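Local coordinates for uroporphyrinogen III synthase (Thermus thermophilus, PDB 1WCW), which probably catalyses the cyclisation of linear hydroxymethylbilane to uroporphyrinogen III, with inversion of ring D, in tetrapyrrole biosynthesis, at residues F36-V44 with M161-I172; L89-A99 with L110-S120. All coordinates share one frame; numbering follows the deposited sequence.

Contact 1 (F36-V44 with M161-I172); sequences FPVQATEKV and MPYRHLPDPEGI
Gln39 and His165 run side by side and point the same way, the amide standing nearly upright on the imidazole with the planes 80° apart. Gln39 NE2 sits 3.2 Å above one face of the ring, toward its rim, while Tyr163 CE2 lies 3.5 Å above the opposite face. Gln39 has CG between the backbone N and carbonyl carbon (chi1 86°) and extends beyond it, OE1 bonding to Gln194. Lys43 CD rests against Tyr163 CB at 3.8 Å, and its ammonium carries on to Asp73. Lys43, Tyr163 and His165 share one face of a two-stranded antiparallel ribbon, the connection between the two alpha/beta domains characteristic of uroporphyrinogen III synthases. On the other face Glu42 and Arg164 lie alongside one another, carboxylate and guanidinium nearly coplanar (7°), but the salt bridge is long, Glu42 OE1 to Arg164 NH2 being 4.0 Å. Leu166 CD1 comes within 3.9 Å of Glu42 OE1. At the far end Val38 crosses Ile172 at about a right angle, Val38 CB to Ile172 CG1 3.7 Å. There Asp168 N bonds to Val38 O (2.9 Å) from above the carbonyl plane, and the Asp168 carboxylate caps Gly171 N at the start of helix 169-181.

Contact 2 (L89-A99 with L110-S120); sequences LAKAFRLARGA and LPPHAVGDGTS. With GOL (glycerol), chain B.
Arg94 drives its guanidinium between the end of helix 86-91 and the carbonyls of Leu110 and Pro111, so that all three of its nitrogens donate. NE and NH1 grip Pro111 O side-on, at 3.0 Å from Arg94 NE and 2.8 Å from Arg94 NH1; NE comes from above the carbonyl plane, NH1 within it. NE also makes a weak bond to Leu110 O. On the other side Arg94 NH2 reaches Leu89 O at 2.9 Å and, weakly, Ala90 O, carbonyls of the last helical turn. Bends at chi3 (-61°) and chi4 (-80°) bring the guanidinium of the buried Arg94 round to these carbonyls. His113 NE2 lies 3.4 Å above one guanidinium face and donates a weak bond to Ala92 O, while the His113 ring runs nearly parallel to that of Phe93 (6°) but is slid aside. A methionine in place of Arg94 would probably leave Pro111 O without both its arginine donors and Leu89 O without its strong one. Backbone bonds continue the pairing: His113 N to Arg94 O, Ala96 N to Ala114 O, Gly116 N to Ala96 O, and Gly118 N to Arg97 O at 2.9 Å. Past the strand ends sits a glycerol, probably from the crystallisation liquor: Arg97 NH1 donates to its O3 at 2.8 Å and also bonds to Tyr139; Ser120 OG shares that O3, and Ser120 N donates to glycerol O2 (3.0 Å). The segments carry the parallel strands 93-96 and 114-115 of a beta-alpha-beta unit. Its helix 99-107 packs on Ala96 and Pro112, strand 62-65 pairs with 93-96 on the side away from 114-115, and strand 114-115 forms the sheet's edge.

Overall arrangement
Contacts 1 and 2 involve the same mixed sheet, with centres 25 Å apart on opposite sides of the chain's centre, and each takes in one of its outermost strands. Contact 1 pairs segments far apart in sequence, in an antiparallel ribbon leading out of the sheet toward the other domain; contact 2, nested within the loop it closes, pairs near neighbours in parallel. Both are only partly buried. The charged side chains of 36-44 with 161-172 meet loosely at the exposed ribbon surface, whereas 89-99 with 110-120 buries an arginine and satisfies it with main-chain carbonyls. Tyr139 ties them loosely, touching Tyr163 in one and bonding to Arg97 in the other.

Contact 1 (F36-V44 with M161-I172)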
loop_
_atom_site.group_PDB
_atom_site.type_symbol
_atom_site.label_atom_id
_atom_site.label_comp_id
_atom_site.label_asym_id
_atom_site.label_seq_id
_atom_site.Cartn_x
_atom_site.Cartn_y
_atom_site.Cartn_z
ATOM N N PHE A 36 -11.565 12.113 -3.443
ATOM C CA PHE A 36 -10.306 12.864 -3.503
ATOM C C PHE A 36 -9.126 11.886 -3.597
ATOM O O PHE A 36 -8.387 11.726 -2.601
ATOM C CB PHE A 36 -10.178 13.807 -2.281
ATOM C CG PHE A 36 -11.100 14.990 -2.343
ATOM C CD1 PHE A 36 -12.205 15.115 -1.516
ATOM C CD2 PHE A 36 -10.830 16.020 -3.229
ATOM C CE1 PHE A 36 -13.005 16.288 -1.598
ATOM C CE2 PHE A 36 -11.646 17.142 -3.280
ATOM C CZ PHE A 36 -12.727 17.259 -2.462
ATOM N N PRO A 37 -8.924 11.247 -4.750
ATOM C CA PRO A 37 -7.793 10.315 -4.844
ATOM C C PRO A 37 -6.478 11.047 -4.678
ATOM O O PRO A 37 -6.292 12.166 -5.165
ATOM C CB PRO A 37 -7.895 9.710 -6.246
ATOM C CG PRO A 37 -8.794 10.667 -6.987
ATOM C CD PRO A 37 -9.748 11.274 -5.982
ATOM N N VAL A 38 -5.524 10.397 -4.041
ATOM C CA VAL A 38 -4.228 10.997 -3.827
ATOM C C VAL A 38 -3.153 10.234 -4.595
ATOM O O VAL A 38 -1.950 10.620 -4.485
ATOM C CB VAL A 38 -3.838 11.048 -2.332
ATOM C CG1 VAL A 38 -4.826 11.915 -1.536
ATOM C CG2 VAL A 38 -3.759 9.670 -1.711
ATOM N N GLN A 39 -3.507 9.211 -5.354
ATOM C CA GLN A 39 -2.509 8.443 -6.072
ATOM C C GLN A 39 -2.943 8.189 -7.486
ATOM O O GLN A 39 -4.141 8.270 -7.851
ATOM C CB GLN A 39 -2.219 7.100 -5.402
ATOM C CG GLN A 39 -3.139 5.981 -5.796
ATOM C CD GLN A 39 -3.179 4.916 -4.692
ATOM O OE1 GLN A 39 -3.941 5.035 -3.752
ATOM N NE2 GLN A 39 -2.366 3.874 -4.821
ATOM N N ALA A 40 -1.952 7.852 -8.280
ATOM C CA ALA A 40 -2.118 7.465 -9.643
ATOM C C ALA A 40 -1.344 6.121 -9.726
ATOM O O ALA A 40 -0.448 5.852 -8.901
ATOM C CB ALA A 40 -1.501 8.478 -10.487
ATOM N N THR A 41 -1.701 5.243 -10.637
ATOM C CA THR A 41 -0.982 3.989 -10.720
ATOM C C THR A 41 -0.700 3.725 -12.201
ATOM O O THR A 41 -1.557 3.980 -13.060
ATOM C CB THR A 41 -1.830 2.858 -10.085
ATOM O OG1 THR A 41 -2.172 3.208 -8.715
ATOM C CG2 THR A 41 -1.045 1.573 -10.096
ATOM N N GLU A 42 0.513 3.285 -12.541
ATOM C CA GLU A 42 0.788 3.009 -13.940
ATOM C C GLU A 42 1.647 1.789 -14.050
ATOM O O GLU A 42 2.592 1.556 -13.256
ATOM C CB GLU A 42 1.492 4.175 -14.614
ATOM C CG GLU A 42 2.818 4.538 -13.991
ATOM C CD GLU A 42 3.596 5.595 -14.744
ATOM O OE1 GLU A 42 4.802 5.745 -14.443
ATOM O OE2 GLU A 42 3.004 6.268 -15.624
ATOM N N LYS A 43 1.279 0.942 -14.996
ATOM C CA LYS A 43 2.070 -0.257 -15.218
ATOM C C LYS A 43 3.309 0.147 -15.948
ATOM O O LYS A 43 3.309 1.031 -16.799
ATOM C CB LYS A 43 1.332 -1.285 -16.087
ATOM C CG LYS A 43 0.064 -1.851 -15.509
ATOM C CD LYS A 43 0.287 -2.631 -14.200
ATOM C CE LYS A 43 -1.002 -3.322 -13.739
ATOM N NZ LYS A 43 -0.796 -3.951 -12.413
ATOM N N VAL A 44 4.418 -0.478 -15.615
ATOM C CA VAL A 44 5.668 -0.224 -16.294
ATOM C C VAL A 44 5.723 -1.205 -17.533
ATOM O O VAL A 44 5.513 -2.411 -17.382
ATOM C CB VAL A 44 6.863 -0.512 -15.367
ATOM C CG1 VAL A 44 8.111 -0.369 -16.126
ATOM C CG2 VAL A 44 6.892 0.521 -14.144
ATOM N N MET A 161 10.469 -3.609 -10.585
ATOM C CA MET A 161 9.324 -2.713 -10.394
ATOM C C MET A 161 8.388 -2.874 -11.570
ATOM O O MET A 161 8.502 -2.098 -12.589
ATOM C CB MET A 161 9.866 -1.305 -10.241
ATOM C CG MET A 161 8.784 -0.326 -9.872
ATOM S SD MET A 161 9.399 1.415 -9.828
ATOM C CE MET A 161 10.491 1.280 -8.473
ATOM N N PRO A 162 7.379 -3.695 -11.422
ATOM C CA PRO A 162 6.471 -3.931 -12.573
ATOM C C PRO A 162 5.382 -2.874 -12.743
ATOM O O PRO A 162 4.683 -2.790 -13.790
ATOM C CB PRO A 162 5.894 -5.318 -12.277
ATOM C CG PRO A 162 5.995 -5.459 -10.752
ATOM C CD PRO A 162 7.221 -4.697 -10.328
ATOM N N TYR A 163 5.198 -2.087 -11.702
ATOM C CA TYR A 163 4.212 -1.003 -11.762
ATOM C C TYR A 163 4.609 0.020 -10.734
ATOM O O TYR A 163 5.456 -0.230 -9.849
ATOM C CB TYR A 163 2.792 -1.502 -11.528
ATOM C CG TYR A 163 2.480 -1.946 -10.104
ATOM C CD1 TYR A 163 2.854 -3.191 -9.643
ATOM C CD2 TYR A 163 1.869 -1.105 -9.220
ATOM C CE1 TYR A 163 2.628 -3.615 -8.324
ATOM C CE2 TYR A 163 1.625 -1.490 -7.903
ATOM C CZ TYR A 163 1.995 -2.743 -7.465
ATOM O OH TYR A 163 1.758 -3.149 -6.166
ATOM N N ARG A 164 4.002 1.194 -10.824
ATOM C CA ARG A 164 4.331 2.267 -9.912
ATOM C C ARG A 164 3.108 2.971 -9.390
ATOM O O ARG A 164 2.234 3.365 -10.147
ATOM C CB ARG A 164 5.148 3.366 -10.596
ATOM C CG ARG A 164 6.532 3.052 -11.099
ATOM C CD ARG A 164 7.038 4.301 -11.850
ATOM N NE ARG A 164 8.385 4.662 -11.455
ATOM C CZ ARG A 164 9.066 5.634 -12.034
ATOM N NH1 ARG A 164 10.297 5.914 -11.627
ATOM N NH2 ARG A 164 8.492 6.325 -13.019
ATOM N N HIS A 165 3.053 3.167 -8.092
ATOM C CA HIS A 165 2.045 4.053 -7.483
ATOM C C HIS A 165 2.802 5.353 -7.387
ATOM O O HIS A 165 3.966 5.391 -6.932
ATOM C CB HIS A 165 1.667 3.605 -6.049
ATOM C CG HIS A 165 0.746 2.479 -6.043
ATOM N ND1 HIS A 165 0.869 1.363 -5.248
ATOM C CD2 HIS A 165 -0.363 2.274 -6.789
ATOM C CE1 HIS A 165 -0.115 0.524 -5.501
ATOM N NE2 HIS A 165 -0.878 1.053 -6.438
ATOM N N LEU A 166 2.174 6.428 -7.831
ATOM C CA LEU A 166 2.752 7.751 -7.729
ATOM C C LEU A 166 1.766 8.660 -7.109
ATOM O O LEU A 166 0.576 8.403 -7.139
ATOM C CB LEU A 166 2.928 8.324 -9.111
ATOM C CG LEU A 166 3.794 7.509 -10.073
ATOM C CD1 LEU A 166 3.598 7.961 -11.524
ATOM C CD2 LEU A 166 5.196 7.670 -9.636
ATOM N N PRO A 167 2.213 9.736 -6.516
ATOM C CA PRO A 167 1.242 10.683 -5.937
ATOM C C PRO A 167 0.485 11.392 -7.052
ATOM O O PRO A 167 0.945 11.435 -8.233
ATOM C CB PRO A 167 2.128 11.675 -5.183
ATOM C CG PRO A 167 3.468 11.639 -5.970
ATOM C CD PRO A 167 3.614 10.173 -6.382
ATOM N N ASP A 168 -0.719 11.863 -6.762
ATOM C CA ASP A 168 -1.465 12.717 -7.733
ATOM C C ASP A 168 -1.274 14.097 -7.043
ATOM O O ASP A 168 -2.087 14.510 -6.177
ATOM C CB ASP A 168 -2.941 12.306 -7.750
ATOM C CG ASP A 168 -3.739 13.107 -8.705
ATOM O OD1 ASP A 168 -3.370 14.259 -8.932
ATOM O OD2 ASP A 168 -4.743 12.569 -9.212
ATOM N N PRO A 169 -0.236 14.876 -7.447
ATOM C CA PRO A 169 0.025 16.145 -6.777
ATOM C C PRO A 169 -1.130 17.095 -6.717
ATOM O O PRO A 169 -1.373 17.697 -5.663
ATOM C CB PRO A 169 1.243 16.712 -7.530
ATOM C CG PRO A 169 1.875 15.499 -8.098
ATOM C CD PRO A 169 0.707 14.659 -8.560
ATOM N N GLU A 170 -1.815 17.289 -7.853
ATOM C CA GLU A 170 -2.938 18.214 -7.851
ATOM C C GLU A 170 -4.079 17.700 -6.946
ATOM O O GLU A 170 -4.741 18.498 -6.240
ATOM C CB GLU A 170 -3.452 18.446 -9.287
ATOM C CG GLU A 170 -2.376 18.871 -10.328
ATOM C CD GLU A 170 -1.328 17.770 -10.589
ATOM O OE1 GLU A 170 -1.710 16.586 -10.813
ATOM O OE2 GLU A 170 -0.105 18.070 -10.564
ATOM N N GLY A 171 -4.320 16.382 -7.040
ATOM C CA GLY A 171 -5.351 15.754 -6.215
ATOM C C GLY A 171 -5.046 15.948 -4.728
ATOM O O GLY A 171 -5.942 16.200 -3.936
ATOM N N ILE A 172 -3.796 15.839 -4.345
ATOM C CA ILE A 172 -3.405 15.992 -2.958
ATOM C C ILE A 172 -3.679 17.421 -2.527
ATOM O O ILE A 172 -4.187 17.668 -1.423
ATOM C CB ILE A 172 -1.933 15.624 -2.779
ATOM C CG1 ILE A 172 -1.813 14.086 -2.914
ATOM C CG2 ILE A 172 -1.383 16.200 -1.424
ATOM C CD1 ILE A 172 -0.380 13.612 -3.363
HETATM O O HOH W 1 -7.969 14.500 -4.708
HETATM O O HOH W 2 -6.715 12.767 -7.857
HETATM O O HOH W 3 -5.563 9.851 -9.448
HETATM O O HOH W 4 4.843 -4.501 -15.879
#

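Contact 2 (L89-A99 with L110-S120)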
loop_
_atom_site.group_PDB
_atom_site.type_symbol
_atom_site.label_atom_id
_atom_site.label_comp_id
_atom_site.label_asym_id
_atom_site.label_seq_id
_atom_site.Cartn_x
_atom_site.Cartn_y
_atom_site.Cartn_z
ATOM N N LEU A 89 12.396 -19.020 -9.024
ATOM C CA LEU A 89 11.630 -18.690 -7.822
ATOM C C LEU A 89 11.407 -19.891 -6.906
ATOM O O LEU A 89 11.421 -19.754 -5.661
ATOM C CB LEU A 89 10.296 -18.029 -8.149
ATOM C CG LEU A 89 10.486 -16.595 -8.711
ATOM C CD1 LEU A 89 9.164 -16.128 -9.318
ATOM C CD2 LEU A 89 10.956 -15.670 -7.688
ATOM N N ALA A 90 11.281 -21.075 -7.496
ATOM C CA ALA A 90 11.089 -22.283 -6.672
ATOM C C ALA A 90 12.318 -22.570 -5.844
ATOM O O ALA A 90 12.209 -23.069 -4.693
ATOM C CB ALA A 90 10.819 -23.450 -7.561
ATOM N N LYS A 91 13.483 -22.260 -6.400
ATOM C CA LYS A 91 14.717 -22.513 -5.684
ATOM C C LYS A 91 15.044 -21.414 -4.661
ATOM O O LYS A 91 15.726 -21.674 -3.661
ATOM C CB LYS A 91 15.869 -22.673 -6.668
ATOM C CG LYS A 91 15.654 -23.919 -7.572
ATOM C CD LYS A 91 16.705 -24.065 -8.648
ATOM C CE LYS A 91 16.451 -25.311 -9.493
ATOM N NZ LYS A 91 17.636 -25.614 -10.363
ATOM N N ALA A 92 14.552 -20.197 -4.859
ATOM C CA ALA A 92 14.857 -19.141 -3.950
ATOM C C ALA A 92 14.113 -19.277 -2.588
ATOM O O ALA A 92 13.062 -19.914 -2.512
ATOM C CB ALA A 92 14.429 -17.810 -4.619
ATOM N N PHE A 93 14.696 -18.626 -1.583
ATOM C CA PHE A 93 14.038 -18.488 -0.282
ATOM C C PHE A 93 13.036 -17.338 -0.557
ATOM O O PHE A 93 13.449 -16.244 -0.975
ATOM C CB PHE A 93 15.031 -18.097 0.801
ATOM C CG PHE A 93 14.462 -18.036 2.164
ATOM C CD1 PHE A 93 14.141 -19.217 2.854
ATOM C CD2 PHE A 93 14.230 -16.835 2.763
ATOM C CE1 PHE A 93 13.587 -19.140 4.167
ATOM C CE2 PHE A 93 13.655 -16.775 4.073
ATOM C CZ PHE A 93 13.344 -17.973 4.764
ATOM N N ARG A 94 11.774 -17.580 -0.300
ATOM C CA ARG A 94 10.738 -16.618 -0.654
ATOM C C ARG A 94 10.119 -15.985 0.539
ATOM O O ARG A 94 9.615 -16.690 1.440
ATOM C CB ARG A 94 9.687 -17.328 -1.480
ATOM C CG ARG A 94 10.197 -17.910 -2.800
ATOM C CD ARG A 94 9.070 -18.614 -3.594
ATOM N NE ARG A 94 8.468 -19.737 -2.906
ATOM C CZ ARG A 94 9.015 -20.953 -2.848
ATOM N NH1 ARG A 94 8.336 -21.901 -2.171
ATOM N NH2 ARG A 94 10.191 -21.214 -3.431
ATOM N N LEU A 95 10.109 -14.659 0.577
ATOM C CA LEU A 95 9.465 -13.896 1.625
ATOM C C LEU A 95 8.333 -13.053 1.123
ATOM O O LEU A 95 8.432 -12.479 0.003
ATOM C CB LEU A 95 10.437 -12.948 2.268
ATOM C CG LEU A 95 11.551 -13.584 3.063
ATOM C CD1 LEU A 95 12.532 -12.542 3.498
ATOM C CD2 LEU A 95 10.985 -14.356 4.310
ATOM N N ALA A 96 7.248 -12.956 1.860
ATOM C CA ALA A 96 6.152 -12.034 1.465
ATOM C C ALA A 96 6.005 -11.044 2.588
ATOM O O ALA A 96 6.004 -11.388 3.766
ATOM C CB ALA A 96 4.919 -12.811 1.264
ATOM N N ARG A 97 5.898 -9.767 2.244
ATOM C CA ARG A 97 5.757 -8.742 3.268
ATOM C C ARG A 97 4.457 -8.922 4.051
ATOM O O ARG A 97 4.459 -8.670 5.260
ATOM C CB ARG A 97 5.780 -7.350 2.620
ATOM C CG ARG A 97 5.717 -6.216 3.638
ATOM C CD ARG A 97 5.731 -4.837 2.945
ATOM N NE ARG A 97 4.625 -4.632 2.036
ATOM C CZ ARG A 97 4.391 -3.491 1.373
ATOM N NH1 ARG A 97 5.172 -2.454 1.552
ATOM N NH2 ARG A 97 3.398 -3.480 0.506
ATOM N N GLY A 98 3.394 -9.377 3.410
ATOM C CA GLY A 98 2.107 -9.507 4.092
ATOM C C GLY A 98 1.242 -10.523 3.393
ATOM O O GLY A 98 1.669 -11.158 2.429
ATOM N N ALA A 99 -0.011 -10.635 3.851
ATOM C CA ALA A 99 -0.945 -11.597 3.317
ATOM C C ALA A 99 -1.259 -11.535 1.857
ATOM O O ALA A 99 -1.436 -12.587 1.258
ATOM C CB ALA A 99 -2.252 -11.522 4.103
ATOM N N LEU A 110 4.048 -21.152 -5.499
ATOM C CA LEU A 110 5.385 -20.739 -4.980
ATOM C C LEU A 110 5.131 -20.151 -3.592
ATOM O O LEU A 110 5.499 -18.997 -3.304
ATOM C CB LEU A 110 5.994 -19.665 -5.902
ATOM C CG LEU A 110 6.341 -20.139 -7.332
ATOM C CD1 LEU A 110 6.557 -18.947 -8.229
ATOM C CD2 LEU A 110 7.602 -21.006 -7.306
ATOM N N PRO A 111 4.514 -20.925 -2.689
ATOM C CA PRO A 111 4.212 -20.369 -1.367
ATOM C C PRO A 111 5.433 -19.807 -0.650
ATOM O O PRO A 111 6.533 -20.355 -0.725
ATOM C CB PRO A 111 3.544 -21.552 -0.607
ATOM C CG PRO A 111 4.186 -22.781 -1.273
ATOM C CD PRO A 111 4.320 -22.403 -2.737
ATOM N N PRO A 112 5.239 -18.725 0.073
ATOM C CA PRO A 112 6.375 -18.142 0.782
ATOM C C PRO A 112 6.860 -18.993 1.929
ATOM O O PRO A 112 6.089 -19.700 2.566
ATOM C CB PRO A 112 5.829 -16.790 1.281
ATOM C CG PRO A 112 4.351 -17.070 1.473
ATOM C CD PRO A 112 3.959 -17.998 0.333
ATOM N N HIS A 113 8.147 -18.882 2.220
ATOM C CA HIS A 113 8.718 -19.548 3.392
ATOM C C HIS A 113 8.431 -18.779 4.636
ATOM O O HIS A 113 8.424 -19.396 5.717
ATOM C CB HIS A 113 10.220 -19.740 3.199
ATOM C CG HIS A 113 10.554 -20.552 1.994
ATOM N ND1 HIS A 113 10.436 -21.934 1.856
ATOM C CD2 HIS A 113 11.035 -20.098 0.810
ATOM C CE1 HIS A 113 10.863 -22.289 0.643
ATOM N NE2 HIS A 113 11.220 -21.175 -0.005
ATOM N N ALA A 114 8.262 -17.462 4.596
ATOM C CA ALA A 114 7.899 -16.691 5.757
ATOM C C ALA A 114 7.147 -15.464 5.241
ATOM O O ALA A 114 7.295 -15.041 4.094
ATOM C CB ALA A 114 9.097 -16.307 6.552
ATOM N N VAL A 115 6.314 -14.929 6.122
ATOM C CA VAL A 115 5.393 -13.828 5.816
ATOM C C VAL A 115 5.390 -12.868 6.965
ATOM O O VAL A 115 5.306 -13.265 8.162
ATOM C CB VAL A 115 3.936 -14.339 5.637
ATOM C CG1 VAL A 115 3.031 -13.226 5.205
ATOM C CG2 VAL A 115 3.922 -15.454 4.633
ATOM N N GLY A 116 5.476 -11.587 6.631
ATOM C CA GLY A 116 5.483 -10.517 7.620
ATOM C C GLY A 116 4.063 -10.105 7.940
ATOM O O GLY A 116 3.089 -10.846 7.693
ATOM N N ASP A 117 3.965 -8.884 8.483
ATOM C CA ASP A 117 2.669 -8.371 8.921
ATOM C C ASP A 117 2.228 -7.169 8.094
ATOM O O ASP A 117 1.354 -6.352 8.528
ATOM C CB ASP A 117 2.675 -8.044 10.428
ATOM C CG ASP A 117 3.430 -6.792 10.762
ATOM O OD1 ASP A 117 3.836 -6.064 9.820
ATOM O OD2 ASP A 117 3.627 -6.493 11.984
ATOM N N GLY A 118 2.774 -7.039 6.892
ATOM C CA GLY A 118 2.444 -5.932 6.012
ATOM C C GLY A 118 3.416 -4.761 6.108
ATOM O O GLY A 118 3.301 -3.792 5.390
ATOM N N THR A 119 4.415 -4.825 6.976
ATOM C CA THR A 119 5.346 -3.743 7.143
ATOM C C THR A 119 6.773 -4.160 6.899
ATOM O O THR A 119 7.106 -5.343 7.122
ATOM C CB THR A 119 5.347 -3.153 8.603
ATOM O OG1 THR A 119 5.826 -4.161 9.520
ATOM C CG2 THR A 119 3.929 -2.757 9.018
ATOM N N SER A 120 7.627 -3.262 6.447
ATOM C CA SER A 120 9.025 -3.596 6.271
ATOM C C SER A 120 9.665 -4.050 7.575
ATOM O O SER A 120 10.459 -4.993 7.566
ATOM C CB SER A 120 9.827 -2.394 5.781
ATOM O OG SER A 120 9.465 -2.129 4.438
HETATM C C1 GOL B . 4.290 -0.594 4.961
HETATM O O1 GOL B . 3.508 0.281 4.130
HETATM C C2 GOL B . 5.706 -0.017 5.024
HETATM O O2 GOL B . 6.373 -0.586 6.163
HETATM C C3 GOL B . 6.493 -0.256 3.780
HETATM O O3 GOL B . 6.830 -1.702 3.631
#